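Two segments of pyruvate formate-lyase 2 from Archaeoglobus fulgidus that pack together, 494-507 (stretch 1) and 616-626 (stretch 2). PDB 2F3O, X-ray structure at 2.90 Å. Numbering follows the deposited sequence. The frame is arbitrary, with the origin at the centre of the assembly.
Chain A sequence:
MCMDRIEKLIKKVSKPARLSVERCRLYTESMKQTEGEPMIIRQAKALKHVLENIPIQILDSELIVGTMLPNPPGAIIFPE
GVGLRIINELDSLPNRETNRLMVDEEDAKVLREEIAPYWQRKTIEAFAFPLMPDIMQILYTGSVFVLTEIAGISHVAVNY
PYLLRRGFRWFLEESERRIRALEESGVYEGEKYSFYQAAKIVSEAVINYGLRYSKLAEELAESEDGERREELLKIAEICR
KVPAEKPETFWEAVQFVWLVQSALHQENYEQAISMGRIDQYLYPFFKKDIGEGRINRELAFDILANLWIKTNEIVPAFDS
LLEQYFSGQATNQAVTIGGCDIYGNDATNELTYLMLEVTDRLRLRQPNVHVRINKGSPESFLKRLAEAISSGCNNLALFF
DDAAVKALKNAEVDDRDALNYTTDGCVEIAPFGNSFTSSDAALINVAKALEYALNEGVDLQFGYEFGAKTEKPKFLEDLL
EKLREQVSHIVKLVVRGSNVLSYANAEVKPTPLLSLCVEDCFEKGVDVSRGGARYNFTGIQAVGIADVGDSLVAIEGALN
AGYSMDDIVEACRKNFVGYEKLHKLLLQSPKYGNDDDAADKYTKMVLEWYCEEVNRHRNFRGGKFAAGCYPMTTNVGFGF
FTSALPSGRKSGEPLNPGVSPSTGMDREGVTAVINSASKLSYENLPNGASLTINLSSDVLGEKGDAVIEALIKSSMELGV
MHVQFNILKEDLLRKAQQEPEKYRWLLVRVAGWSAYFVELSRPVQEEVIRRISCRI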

ATOM      1  N   VAL A 494     -17.813   2.406 -23.664  1.00 42.46           N
ATOM      2  CA  VAL A 494     -18.278   3.381 -22.685  1.00 41.93           C
ATOM      3  C   VAL A 494     -17.487   3.331 -21.395  1.00 41.59           C
ATOM      4  O   VAL A 494     -17.336   4.364 -20.753  1.00 41.66           O
ATOM      5  CB  VAL A 494     -19.838   3.451 -22.459  1.00 41.78           C
ATOM      6  CG1 VAL A 494     -20.556   2.841 -23.580  1.00 41.74           C
ATOM      7  CG2 VAL A 494     -20.262   2.815 -21.179  1.00 42.07           C
ATOM      8  N   VAL A 495     -16.924   2.177 -21.039  1.00 41.11           N
ATOM      9  CA  VAL A 495     -16.108   2.180 -19.843  1.00 40.92           C
ATOM     10  C   VAL A 495     -14.830   2.960 -20.060  1.00 40.63           C
ATOM     11  O   VAL A 495     -14.446   3.710 -19.185  1.00 41.07           O
ATOM     12  CB  VAL A 495     -15.868   0.806 -19.183  1.00 40.91           C
ATOM     13  CG1 VAL A 495     -17.177   0.042 -19.033  1.00 41.24           C
ATOM     14  CG2 VAL A 495     -14.824   0.007 -19.910  1.00 41.97           C
ATOM     15  N   ARG A 496     -14.225   2.859 -21.240  1.00 40.25           N
ATOM     16  CA  ARG A 496     -13.088   3.710 -21.555  1.00 39.91           C
ATOM     17  C   ARG A 496     -13.491   5.182 -21.525  1.00 39.55           C
ATOM     18  O   ARG A 496     -12.796   6.005 -20.933  1.00 39.83           O
ATOM     19  CB  ARG A 496     -12.471   3.358 -22.909  1.00 39.91           C
ATOM     20  CG  ARG A 496     -11.300   4.263 -23.247  1.00 40.86           C
ATOM     21  CD  ARG A 496     -10.382   3.689 -24.321  1.00 44.12           C
ATOM     22  NE  ARG A 496     -10.603   4.333 -25.610  1.00 44.37           N
ATOM     23  CZ  ARG A 496     -11.296   3.774 -26.593  1.00 44.41           C
ATOM     24  NH1 ARG A 496     -11.473   4.434 -27.718  1.00 42.53           N
ATOM     25  NH2 ARG A 496     -11.821   2.559 -26.439  1.00 44.63           N
ATOM     26  N   GLY A 497     -14.631   5.499 -22.130  1.00 38.83           N
ATOM     27  CA  GLY A 497     -15.074   6.874 -22.228  1.00 38.32           C
ATOM     28  C   GLY A 497     -15.395   7.491 -20.880  1.00 37.94           C
ATOM     29  O   GLY A 497     -14.977   8.609 -20.594  1.00 38.28           O
ATOM     30  N   SER A 498     -16.096   6.751 -20.033  1.00 36.86           N
ATOM     31  CA  SER A 498     -16.545   7.294 -18.781  1.00 36.34           C
ATOM     32  C   SER A 498     -15.377   7.494 -17.844  1.00 36.23           C
ATOM     33  O   SER A 498     -15.376   8.412 -17.038  1.00 36.21           O
ATOM     34  CB  SER A 498     -17.559   6.361 -18.146  1.00 36.48           C
ATOM     35  OG  SER A 498     -17.781   6.678 -16.787  1.00 37.83           O
ATOM     36  N   ASN A 499     -14.379   6.630 -17.962  1.00 36.13           N
ATOM     37  CA  ASN A 499     -13.189   6.727 -17.146  1.00 35.98           C
ATOM     38  C   ASN A 499     -12.354   7.933 -17.502  1.00 36.30           C
ATOM     39  O   ASN A 499     -11.858   8.637 -16.617  1.00 36.47           O
ATOM     40  CB  ASN A 499     -12.382   5.450 -17.228  1.00 35.51           C
ATOM     41  CG  ASN A 499     -12.949   4.367 -16.337  1.00 36.55           C
ATOM     42  OD1 ASN A 499     -13.693   4.666 -15.406  1.00 39.99           O
ATOM     43  ND2 ASN A 499     -12.613   3.113 -16.607  1.00 34.78           N
ATOM     44  N   VAL A 500     -12.241   8.208 -18.793  1.00 36.51           N
ATOM     45  CA  VAL A 500     -11.550   9.411 -19.215  1.00 36.91           C
ATOM     46  C   VAL A 500     -12.287  10.622 -18.668  1.00 37.23           C
ATOM     47  O   VAL A 500     -11.684  11.499 -18.075  1.00 37.83           O
ATOM     48  CB  VAL A 500     -11.395   9.498 -20.748  1.00 37.04           C
ATOM     49  CG1 VAL A 500     -10.842  10.848 -21.161  1.00 35.84           C
ATOM     50  CG2 VAL A 500     -10.477   8.405 -21.247  1.00 37.12           C
ATOM     51  N   LEU A 501     -13.606  10.618 -18.791  1.00 37.42           N
ATOM     52  CA  LEU A 501     -14.429  11.700 -18.267  1.00 37.14           C
ATOM     53  C   LEU A 501     -14.332  11.854 -16.748  1.00 37.33           C
ATOM     54  O   LEU A 501     -14.446  12.974 -16.245  1.00 37.56           O
ATOM     55  CB  LEU A 501     -15.887  11.482 -18.670  1.00 36.79           C
ATOM     56  CG  LEU A 501     -16.471  12.212 -19.884  1.00 36.26           C
ATOM     57  CD1 LEU A 501     -15.427  12.996 -20.580  1.00 34.07           C
ATOM     58  CD2 LEU A 501     -17.173  11.261 -20.860  1.00 35.53           C
ATOM     59  N   SER A 502     -14.131  10.745 -16.025  1.00 37.20           N
ATOM     60  CA  SER A 502     -14.088  10.789 -14.560  1.00 37.15           C
ATOM     61  C   SER A 502     -12.778  11.381 -14.074  1.00 37.19           C
ATOM     62  O   SER A 502     -12.714  12.085 -13.068  1.00 36.91           O
ATOM     63  CB  SER A 502     -14.309   9.414 -13.947  1.00 36.95           C
ATOM     64  OG  SER A 502     -15.564   9.385 -13.280  1.00 37.38           O
ATOM     65  N   TYR A 503     -11.731  11.084 -14.820  1.00 37.31           N
ATOM     66  CA  TYR A 503     -10.458  11.713 -14.631  1.00 37.08           C
ATOM     67  C   TYR A 503     -10.598  13.204 -14.976  1.00 36.92           C
ATOM     68  O   TYR A 503     -10.077  14.068 -14.261  1.00 36.88           O
ATOM     69  CB  TYR A 503      -9.475  10.991 -15.522  1.00 37.23           C
ATOM     70  CG  TYR A 503      -8.103  11.587 -15.645  1.00 38.39           C
ATOM     71  CD1 TYR A 503      -7.369  11.983 -14.524  1.00 38.53           C
ATOM     72  CD2 TYR A 503      -7.501  11.689 -16.894  1.00 38.74           C
ATOM     73  CE1 TYR A 503      -6.097  12.500 -14.663  1.00 38.64           C
ATOM     74  CE2 TYR A 503      -6.239  12.199 -17.041  1.00 38.71           C
ATOM     75  CZ  TYR A 503      -5.532  12.604 -15.934  1.00 39.00           C
ATOM     76  OH  TYR A 503      -4.258  13.113 -16.128  1.00 39.51           O
ATOM     77  N   ALA A 504     -11.348  13.497 -16.035  1.00 36.62           N
ATOM     78  CA  ALA A 504     -11.560  14.872 -16.490  1.00 36.25           C
ATOM     79  C   ALA A 504     -12.292  15.714 -15.463  1.00 36.23           C
ATOM     80  O   ALA A 504     -11.932  16.882 -15.256  1.00 36.26           O
ATOM     81  CB  ALA A 504     -12.299  14.897 -17.812  1.00 36.00           C
ATOM     82  N   ASN A 505     -13.308  15.125 -14.827  1.00 35.96           N
ATOM     83  CA  ASN A 505     -14.024  15.790 -13.759  1.00 35.91           C
ATOM     84  C   ASN A 505     -13.088  16.074 -12.598  1.00 36.23           C
ATOM     85  O   ASN A 505     -12.991  17.201 -12.142  1.00 36.48           O
ATOM     86  CB  ASN A 505     -15.192  14.948 -13.286  1.00 36.05           C
ATOM     87  CG  ASN A 505     -16.482  15.254 -14.044  1.00 37.25           C
ATOM     88  OD1 ASN A 505     -17.325  16.030 -13.558  1.00 37.65           O
ATOM     89  ND2 ASN A 505     -16.656  14.634 -15.228  1.00 34.77           N
ATOM     90  N   ALA A 506     -12.339  15.063 -12.168  1.00 36.41           N
ATOM     91  CA  ALA A 506     -11.367  15.208 -11.077  1.00 36.02           C
ATOM     92  C   ALA A 506     -10.382  16.330 -11.318  1.00 35.81           C
ATOM     93  O   ALA A 506      -9.919  16.963 -10.374  1.00 36.08           O
ATOM     94  CB  ALA A 506     -10.618  13.911 -10.851  1.00 36.01           C
ATOM     95  N   GLU A 507     -10.086  16.594 -12.579  1.00 35.41           N
ATOM     96  CA  GLU A 507      -9.091  17.584 -12.897  1.00 35.48           C
ATOM     97  C   GLU A 507      -9.622  18.981 -13.086  1.00 35.06           C
ATOM     98  O   GLU A 507      -8.955  19.928 -12.684  1.00 35.42           O
ATOM     99  CB  GLU A 507      -8.306  17.173 -14.127  1.00 35.71           C
ATOM    100  CG  GLU A 507      -7.384  16.016 -13.872  1.00 37.42           C
ATOM    101  CD  GLU A 507      -6.308  16.348 -12.860  1.00 39.52           C
ATOM    102  OE1 GLU A 507      -5.516  17.282 -13.110  1.00 39.91           O
ATOM    103  OE2 GLU A 507      -6.242  15.656 -11.820  1.00 40.65           O
ATOM    104  N   ARG A 616     -17.661  -6.323 -14.201  1.00 44.10           N
ATOM    105  CA  ARG A 616     -16.264  -6.685 -14.117  1.00 44.15           C
ATOM    106  C   ARG A 616     -15.260  -5.530 -14.332  1.00 43.68           C
ATOM    107  O   ARG A 616     -14.097  -5.686 -13.972  1.00 43.75           O
ATOM    108  CB  ARG A 616     -15.972  -7.819 -15.098  1.00 44.00           C
ATOM    109  CG  ARG A 616     -15.819  -7.391 -16.567  1.00 44.55           C
ATOM    110  CD  ARG A 616     -15.705  -8.611 -17.463  1.00 46.31           C
ATOM    111  NE  ARG A 616     -15.385  -8.268 -18.849  1.00 52.60           N
ATOM    112  CZ  ARG A 616     -14.149  -8.229 -19.347  1.00 55.10           C
ATOM    113  NH1 ARG A 616     -13.952  -7.904 -20.624  1.00 56.35           N
ATOM    114  NH2 ARG A 616     -13.105  -8.509 -18.570  1.00 56.37           N
ATOM    115  N   HIS A 617     -15.666  -4.392 -14.912  1.00 43.04           N
ATOM    116  CA  HIS A 617     -14.688  -3.317 -15.211  1.00 42.61           C
ATOM    117  C   HIS A 617     -14.515  -2.346 -14.073  1.00 42.28           C
ATOM    118  O   HIS A 617     -15.476  -2.016 -13.385  1.00 42.18           O
ATOM    119  CB  HIS A 617     -15.086  -2.497 -16.423  1.00 42.86           C
ATOM    120  CG  HIS A 617     -15.158  -3.285 -17.683  1.00 44.14           C
ATOM    121  ND1 HIS A 617     -14.163  -3.266 -18.638  1.00 45.46           N
ATOM    122  CD2 HIS A 617     -16.109  -4.126 -18.147  1.00 44.80           C
ATOM    123  CE1 HIS A 617     -14.501  -4.061 -19.638  1.00 46.00           C
ATOM    124  NE2 HIS A 617     -15.675  -4.602 -19.359  1.00 46.03           N
ATOM    125  N   ARG A 618     -13.296  -1.854 -13.887  1.00 41.73           N
ATOM    126  CA  ARG A 618     -13.073  -0.909 -12.802  1.00 40.96           C
ATOM    127  C   ARG A 618     -13.032   0.522 -13.275  1.00 40.20           C
ATOM    128  O   ARG A 618     -12.563   0.819 -14.366  1.00 39.93           O
ATOM    129  CB  ARG A 618     -11.779  -1.156 -12.068  1.00 40.99           C
ATOM    130  CG  ARG A 618     -11.110  -2.410 -12.312  1.00 41.44           C
ATOM    131  CD  ARG A 618      -9.705  -2.113 -12.031  1.00 43.92           C
ATOM    132  NE  ARG A 618      -8.982  -3.316 -11.705  1.00 48.47           N
ATOM    133  CZ  ARG A 618      -7.868  -3.338 -10.984  1.00 51.61           C
ATOM    134  NH1 ARG A 618      -7.359  -2.205 -10.483  1.00 52.79           N
ATOM    135  NH2 ARG A 618      -7.271  -4.504 -10.750  1.00 53.04           N
ATOM    136  N   ASN A 619     -13.486   1.423 -12.420  1.00 39.20           N
ATOM    137  CA  ASN A 619     -13.465   2.804 -12.781  1.00 38.32           C
ATOM    138  C   ASN A 619     -12.243   3.544 -12.215  1.00 37.64           C
ATOM    139  O   ASN A 619     -11.448   2.985 -11.432  1.00 36.83           O
ATOM    140  CB  ASN A 619     -14.780   3.469 -12.381  1.00 38.59           C
ATOM    141  CG  ASN A 619     -14.971   3.529 -10.869  1.00 39.65           C
ATOM    142  OD1 ASN A 619     -14.137   3.049 -10.104  1.00 40.35           O
ATOM    143  ND2 ASN A 619     -16.072   4.127 -10.434  1.00 39.60           N
ATOM    144  N   PHE A 620     -12.136   4.806 -12.624  1.00 36.67           N
ATOM    145  CA  PHE A 620     -11.046   5.686 -12.283  1.00 35.69           C
ATOM    146  C   PHE A 620     -11.007   5.961 -10.803  1.00 34.94           C
ATOM    147  O   PHE A 620      -9.933   6.098 -10.220  1.00 34.56           O
ATOM    148  CB  PHE A 620     -11.217   7.002 -13.029  1.00 36.03           C
ATOM    149  CG  PHE A 620     -10.313   8.097 -12.543  1.00 36.50           C
ATOM    150  CD1 PHE A 620      -8.967   8.081 -12.846  1.00 36.66           C
ATOM    151  CD2 PHE A 620     -10.808   9.140 -11.788  1.00 37.27           C
ATOM    152  CE1 PHE A 620      -8.138   9.066 -12.419  1.00 36.26           C
ATOM    153  CE2 PHE A 620      -9.973  10.125 -11.346  1.00 37.73           C
ATOM    154  CZ  PHE A 620      -8.636  10.090 -11.667  1.00 37.34           C
ATOM    155  N   ARG A 621     -12.183   6.026 -10.190  1.00 34.01           N
ATOM    156  CA  ARG A 621     -12.259   6.329  -8.770  1.00 33.52           C
ATOM    157  C   ARG A 621     -12.001   5.108  -7.903  1.00 33.25           C
ATOM    158  O   ARG A 621     -12.229   5.155  -6.704  1.00 34.14           O
ATOM    159  CB  ARG A 621     -13.588   6.997  -8.389  1.00 33.03           C
ATOM    160  CG  ARG A 621     -13.718   8.427  -8.861  1.00 32.80           C
ATOM    161  CD  ARG A 621     -15.094   8.998  -8.567  1.00 33.70           C
ATOM    162  NE  ARG A 621     -16.056   8.624  -9.596  1.00 35.64           N
ATOM    163  CZ  ARG A 621     -17.011   7.707  -9.442  1.00 36.09           C
ATOM    164  NH1 ARG A 621     -17.167   7.062  -8.284  1.00 35.36           N
ATOM    165  NH2 ARG A 621     -17.819   7.443 -10.459  1.00 36.50           N
ATOM    166  N   GLY A 622     -11.553   4.011  -8.488  1.00 32.65           N
ATOM    167  CA  GLY A 622     -10.993   2.938  -7.690  1.00 32.63           C
ATOM    168  C   GLY A 622     -11.955   1.886  -7.212  1.00 33.22           C
ATOM    169  O   GLY A 622     -11.599   1.047  -6.398  1.00 32.99           O
ATOM    170  N   GLY A 623     -13.183   1.945  -7.718  1.00 34.38           N
ATOM    171  CA  GLY A 623     -14.192   0.909  -7.510  1.00 35.08           C
ATOM    172  C   GLY A 623     -14.489   0.224  -8.827  1.00 35.68           C
ATOM    173  O   GLY A 623     -13.607   0.092  -9.666  1.00 36.04           O
ATOM    174  N   LYS A 624     -15.725  -0.207  -9.019  1.00 36.43           N
ATOM    175  CA  LYS A 624     -16.096  -0.953 -10.213  1.00 37.17           C
ATOM    176  C   LYS A 624     -17.278  -0.328 -10.905  1.00 37.16           C
ATOM    177  O   LYS A 624     -17.920   0.554 -10.366  1.00 37.65           O
ATOM    178  CB  LYS A 624     -16.446  -2.378  -9.835  1.00 37.75           C
ATOM    179  CG  LYS A 624     -15.239  -3.260  -9.642  1.00 40.47           C
ATOM    180  CD  LYS A 624     -15.656  -4.702  -9.557  1.00 44.13           C
ATOM    181  CE  LYS A 624     -14.755  -5.521 -10.465  1.00 47.74           C
ATOM    182  NZ  LYS A 624     -14.614  -6.940  -9.997  1.00 50.24           N
ATOM    183  N   PHE A 625     -17.582  -0.777 -12.110  1.00 37.35           N
ATOM    184  CA  PHE A 625     -18.752  -0.277 -12.813  1.00 37.11           C
ATOM    185  C   PHE A 625     -19.974  -1.005 -12.304  1.00 37.59           C
ATOM    186  O   PHE A 625     -19.862  -2.104 -11.769  1.00 37.63           O
ATOM    187  CB  PHE A 625     -18.601  -0.465 -14.318  1.00 37.01           C
ATOM    188  CG  PHE A 625     -17.945   0.703 -15.025  1.00 35.79           C
ATOM    189  CD1 PHE A 625     -16.587   0.912 -14.935  1.00 34.80           C
ATOM    190  CD2 PHE A 625     -18.695   1.571 -15.800  1.00 34.79           C
ATOM    191  CE1 PHE A 625     -15.998   1.978 -15.588  1.00 35.55           C
ATOM    192  CE2 PHE A 625     -18.108   2.629 -16.458  1.00 35.00           C
ATOM    193  CZ  PHE A 625     -16.767   2.849 -16.337  1.00 35.21           C
ATOM    194  N   ALA A 626     -21.138  -0.380 -12.452  1.00 38.50           N
ATOM    195  CA  ALA A 626     -22.389  -0.914 -11.912  1.00 39.54           C
ATOM    196  C   ALA A 626     -23.459  -0.966 -13.003  1.00 40.36           C
ATOM    197  O   ALA A 626     -23.728   0.055 -13.631  1.00 41.07           O
ATOM    198  CB  ALA A 626     -22.852  -0.047 -10.770  1.00 39.31           C
TER
HETATM  199  O   HOH W   1     -14.886   6.897 -11.766  1.00 23.50           O

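A helix packs against a hairpin-like loop through two phenylalanines, with one asparagine side chain bonded to the loop backbone between them. Stretch 1 is helical throughout. Stretch 2 folds back on itself: Phe-625 N bonds to His-617 O at 2.8 Å, Asn-619 N bonds to Gly-623 O at 3.1 Å, and a type I turn runs from Asn-619 to Gly-622. The Asn-619 side chain braces this turn, with OD1 accepting from Gly-623 N at 2.8 Å.

Asn-499 provides both direct hydrogen bonds across the contact. Its ND2 donates to Arg-618 O at 3.2 Å, and its OD1 accepts from Phe-620 N, also at 3.2 Å. The side-chain amide thus pairs with a carbonyl and an NH of the loop backbone, using its donor and its acceptor.

Phe-620 has the largest area covered by the other stretch. Tyr-503 CA makes a CH-pi contact with one face of the Phe-620 ring, 3.8 Å from the centroid. Two apolar side chains pack against the same ring: Ala-506 CB lies 3.9 Å from Phe-620 CE2, and Tyr-503 CD1 lies 3.7 Å from Phe-620 CZ. Nearer the start of stretch 1, Val-495 CG1 makes a CH-pi contact over the Phe-625 ring, 3.8 Å from the centroid.

Water 1 adds a polar link. It donates to Ser-502 OG at 3.0 Å and accepts from Arg-621 N at 3.2 Å.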